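Local coordinates for protein acetylxylan esterase (Geobacillus stearothermophilus, PDB 5BN1) that removes acetyl groups from the xylose units of xylan and xylo-oligosaccharides as a serine esterase of the GDSL family, at residues L69-I78 with L120-V128. The protein carries 1 engineered substitution. Sequence-based numbering, arbitrary orientation.
Sequences LKARWEEDVI and LVLETKPLV
Trp73 reaches across from helix 66-78 to helix 110-124 and lays its indole between Leu120 and Val77. Leu120 CD2 stands over one face, 3.8 Å from the centroid of the Trp73 five-membered ring, a CH-pi contact; Leu120 CD1 sits over the same face, above the six-membered ring, 4.0 Å from Trp73 CE3. Val77 CG2, one turn on in the same helix, backs the opposite face, 3.5 Å above the ring plane. The Trp73 chi1 of -163°, which sets CG opposite the backbone N, sends the indole toward helix 110-124 with NE1 at Thr124.

One hydrogen bond, with the packing on both faces, helps set the rotation of the ring. Trp73 NE1 donates to Thr124 OG1 at 2.8 Å, a bent bond (138°) with the acceptor tilted from the indole plane. Thr124 OG1 in turn donates to Leu120 O at 2.7 Å, which also takes the Thr124 backbone N-H, so the indole N-H is tied through Thr124 to the preceding helical turn. Nearer solvent, the like-charged Glu74 OE2 and Glu123 OE2 lie 4.5 Å apart.

Apolar packing continues beyond the ring, where Ile78 CD1 meets Leu127 CD1 at 3.9 Å. Ile78 lies in a pi-type turn, its N-H sharing Trp73 O with the N-H of Val77.

Helix 69-78 and the helical piece 120-124 run roughly parallel (23°), their axes approaching to 12.0 Å. Trp73 and Val77 also touch Ile12 of strand 8-13, and Thr124 touches Ile131 of strand 130-134: neighbouring helices packed on a parallel sheet, as in the alpha/beta/alpha fold of SGNH hydrolases.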
loop_
_atom_site.group_PDB
_atom_site.type_symbol
_atom_site.label_atom_id
_atom_site.label_comp_id
_atom_site.label_asym_id
_atom_site.label_seq_id
_atom_site.Cartn_x
_atom_site.Cartn_y
_atom_site.Cartn_z
ATOM N N LEU A 69 28.654 -13.368 -9.658
ATOM C CA LEU A 69 29.596 -12.289 -10.041
ATOM C C LEU A 69 30.132 -12.467 -11.433
ATOM O O LEU A 69 30.095 -11.572 -12.218
ATOM C CB LEU A 69 30.728 -12.146 -9.080
ATOM C CG LEU A 69 30.436 -11.802 -7.639
ATOM C CD1 LEU A 69 31.645 -11.304 -6.900
ATOM C CD2 LEU A 69 29.367 -10.766 -7.464
ATOM N N LYS A 70 30.520 -13.699 -11.723
ATOM C CA LYS A 70 31.063 -13.950 -13.083
ATOM C C LYS A 70 30.069 -13.639 -14.133
ATOM O O LYS A 70 30.405 -13.072 -15.168
ATOM C CB LYS A 70 31.547 -15.388 -13.205
ATOM C CG LYS A 70 32.025 -15.730 -14.657
ATOM C CD LYS A 70 32.463 -17.159 -14.611
ATOM C CE LYS A 70 32.954 -17.643 -15.974
ATOM N NZ LYS A 70 33.037 -19.156 -15.931
ATOM N N ALA A 71 28.791 -13.988 -13.911
ATOM C CA ALA A 71 27.787 -13.841 -14.942
ATOM C C ALA A 71 27.529 -12.376 -15.268
ATOM O O ALA A 71 27.048 -12.060 -16.378
ATOM C CB ALA A 71 26.516 -14.583 -14.526
ATOM N N ARG A 72 27.782 -11.453 -14.349
ATOM C CA ARG A 72 27.524 -10.029 -14.495
ATOM C C ARG A 72 28.725 -9.139 -14.543
ATOM O O ARG A 72 28.652 -7.926 -14.524
ATOM C CB ARG A 72 26.511 -9.494 -13.458
ATOM C CG ARG A 72 26.979 -9.506 -12.012
ATOM C CD ARG A 72 25.787 -9.337 -11.103
ATOM N NE ARG A 72 26.154 -9.324 -9.693
ATOM C CZ ARG A 72 26.499 -8.236 -8.980
ATOM N NH1 ARG A 72 26.640 -7.020 -9.554
ATOM N NH2 ARG A 72 26.839 -8.314 -7.682
ATOM N N TRP A 73 29.899 -9.732 -14.618
ATOM C CA TRP A 73 31.150 -9.043 -14.422
ATOM C C TRP A 73 31.370 -8.012 -15.576
ATOM O O TRP A 73 31.839 -6.910 -15.334
ATOM C CB TRP A 73 32.352 -10.030 -14.369
ATOM C CG TRP A 73 33.534 -9.411 -13.793
ATOM C CD1 TRP A 73 34.684 -8.951 -14.430
ATOM C CD2 TRP A 73 33.773 -9.221 -12.413
ATOM N NE1 TRP A 73 35.549 -8.479 -13.513
ATOM C CE2 TRP A 73 35.057 -8.694 -12.243
ATOM C CE3 TRP A 73 32.997 -9.509 -11.242
ATOM C CZ2 TRP A 73 35.581 -8.393 -11.036
ATOM C CZ3 TRP A 73 33.529 -9.248 -10.050
ATOM C CH2 TRP A 73 34.789 -8.667 -9.905
ATOM N N GLU A 74 31.059 -8.409 -16.801
ATOM C CA GLU A 74 31.331 -7.490 -17.886
ATOM C C GLU A 74 30.511 -6.213 -17.750
ATOM O O GLU A 74 31.068 -5.121 -17.896
ATOM C CB GLU A 74 30.955 -8.172 -19.223
ATOM C CG GLU A 74 31.259 -7.362 -20.481
ATOM C CD GLU A 74 32.692 -6.887 -20.610
ATOM O OE1 GLU A 74 32.818 -5.690 -21.029
ATOM O OE2 GLU A 74 33.656 -7.671 -20.294
ATOM N N GLU A 75 29.231 -6.358 -17.518
ATOM C CA GLU A 75 28.356 -5.226 -17.408
ATOM C C GLU A 75 28.575 -4.452 -16.127
ATOM O O GLU A 75 28.605 -3.232 -16.079
ATOM C CB GLU A 75 26.948 -5.674 -17.653
ATOM C CG GLU A 75 25.782 -4.858 -17.153
ATOM C CD GLU A 75 24.582 -5.815 -16.898
ATOM O OE1 GLU A 75 24.504 -6.506 -15.809
ATOM O OE2 GLU A 75 23.740 -5.911 -17.838
ATOM N N ASP A 76 28.718 -5.172 -15.014
ATOM C CA ASP A 76 28.739 -4.472 -13.713
ATOM C C ASP A 76 30.059 -4.071 -13.153
ATOM O O ASP A 76 30.144 -3.217 -12.244
ATOM C CB ASP A 76 28.001 -5.326 -12.607
ATOM C CG ASP A 76 26.527 -5.399 -12.815
ATOM O OD1 ASP A 76 25.929 -4.689 -13.715
ATOM O OD2 ASP A 76 25.814 -6.152 -12.103
ATOM N N VAL A 77 31.158 -4.551 -13.758
ATOM C CA VAL A 77 32.453 -4.163 -13.358
ATOM C C VAL A 77 33.190 -3.549 -14.565
ATOM O O VAL A 77 33.490 -2.378 -14.556
ATOM C CB VAL A 77 33.279 -5.289 -12.745
ATOM C CG1 VAL A 77 34.627 -4.898 -12.338
ATOM C CG2 VAL A 77 32.519 -5.869 -11.500
ATOM N N ILE A 78 33.508 -4.406 -15.530
ATOM C CA ILE A 78 34.397 -3.920 -16.639
ATOM C C ILE A 78 33.863 -2.714 -17.317
ATOM O O ILE A 78 34.618 -1.729 -17.461
ATOM C CB ILE A 78 34.637 -5.088 -17.662
ATOM C CG1 ILE A 78 35.263 -6.299 -17.005
ATOM C CG2 ILE A 78 35.617 -4.543 -18.752
ATOM C CD1 ILE A 78 36.393 -6.130 -16.171
ATOM N N LEU A 120 38.525 -13.974 -12.244
ATOM C CA LEU A 120 38.004 -12.630 -12.235
ATOM C C LEU A 120 39.150 -11.652 -11.856
ATOM O O LEU A 120 39.183 -10.551 -12.421
ATOM C CB LEU A 120 36.818 -12.500 -11.224
ATOM C CG LEU A 120 35.587 -13.179 -11.786
ATOM C CD1 LEU A 120 34.507 -13.146 -10.676
ATOM C CD2 LEU A 120 34.970 -12.664 -13.027
ATOM N N VAL A 121 39.938 -11.955 -10.890
ATOM C CA VAL A 121 41.007 -11.066 -10.417
ATOM C C VAL A 121 42.025 -10.897 -11.527
ATOM O O VAL A 121 42.426 -9.804 -11.849
ATOM C CB VAL A 121 41.623 -11.489 -9.158
ATOM C CG1 VAL A 121 42.781 -10.640 -8.774
ATOM C CG2 VAL A 121 40.559 -11.464 -8.005
ATOM N N LEU A 122 42.408 -12.028 -12.140
ATOM C CA LEU A 122 43.430 -11.877 -13.199
ATOM C C LEU A 122 42.942 -11.190 -14.375
ATOM O O LEU A 122 43.792 -10.447 -15.031
ATOM C CB LEU A 122 43.921 -13.347 -13.577
ATOM C CG LEU A 122 44.703 -14.111 -12.596
ATOM C CD1 LEU A 122 44.920 -15.595 -13.055
ATOM C CD2 LEU A 122 46.019 -13.412 -12.272
ATOM N N GLU A 123 41.705 -11.310 -14.780
ATOM C CA GLU A 123 41.118 -10.625 -15.930
ATOM C C GLU A 123 41.051 -9.100 -15.645
ATOM O O GLU A 123 41.186 -8.244 -16.539
ATOM C CB GLU A 123 39.687 -11.170 -16.233
ATOM C CG GLU A 123 38.836 -10.353 -17.187
ATOM C CD GLU A 123 37.349 -10.743 -17.231
ATOM O OE1 GLU A 123 36.926 -11.811 -16.653
ATOM O OE2 GLU A 123 36.623 -9.939 -17.864
ATOM N N THR A 124 40.706 -8.784 -14.405
ATOM C CA THR A 124 40.456 -7.416 -14.042
ATOM C C THR A 124 41.758 -6.609 -13.776
ATOM O O THR A 124 41.833 -5.417 -14.101
ATOM C CB THR A 124 39.525 -7.399 -12.751
ATOM O OG1 THR A 124 38.342 -8.134 -13.129
ATOM C CG2 THR A 124 39.186 -5.939 -12.407
ATOM N N LYS A 125 42.747 -7.228 -13.201
ATOM C CA LYS A 125 43.939 -6.581 -12.732
ATOM C C LYS A 125 44.578 -5.644 -13.826
ATOM O O LYS A 125 44.881 -4.487 -13.532
ATOM C CB LYS A 125 44.912 -7.570 -12.215
ATOM C CG LYS A 125 46.236 -7.012 -11.887
ATOM C CD LYS A 125 47.128 -8.006 -11.284
ATOM C CE LYS A 125 48.397 -7.265 -10.858
ATOM N NZ LYS A 125 49.357 -8.286 -10.539
ATOM N N PRO A 126 44.635 -6.105 -15.080
ATOM C CA PRO A 126 45.308 -5.221 -16.089
ATOM C C PRO A 126 44.531 -4.002 -16.497
ATOM O O PRO A 126 45.182 -3.061 -17.036
ATOM C CB PRO A 126 45.457 -6.118 -17.357
ATOM C CG PRO A 126 44.982 -7.459 -16.993
ATOM C CD PRO A 126 44.419 -7.470 -15.591
ATOM N N LEU A 127 43.218 -3.950 -16.177
ATOM C CA LEU A 127 42.298 -2.970 -16.575
ATOM C C LEU A 127 42.087 -1.890 -15.539
ATOM O O LEU A 127 41.350 -0.920 -15.836
ATOM C CB LEU A 127 40.970 -3.585 -16.968
ATOM C CG LEU A 127 41.036 -4.802 -17.880
ATOM C CD1 LEU A 127 39.676 -5.405 -18.185
ATOM C CD2 LEU A 127 41.741 -4.402 -19.161
ATOM N N VAL A 128 42.646 -2.038 -14.381
ATOM C CA VAL A 128 42.330 -1.143 -13.272
ATOM C C VAL A 128 43.581 -0.752 -12.576
ATOM O O VAL A 128 44.731 -1.301 -12.765
ATOM C CB VAL A 128 41.439 -1.869 -12.179
ATOM C CG1 VAL A 128 40.224 -2.248 -12.832
ATOM C CG2 VAL A 128 42.146 -3.004 -11.499
HETATM O O HOH W 1 34.269 -9.617 -18.261
#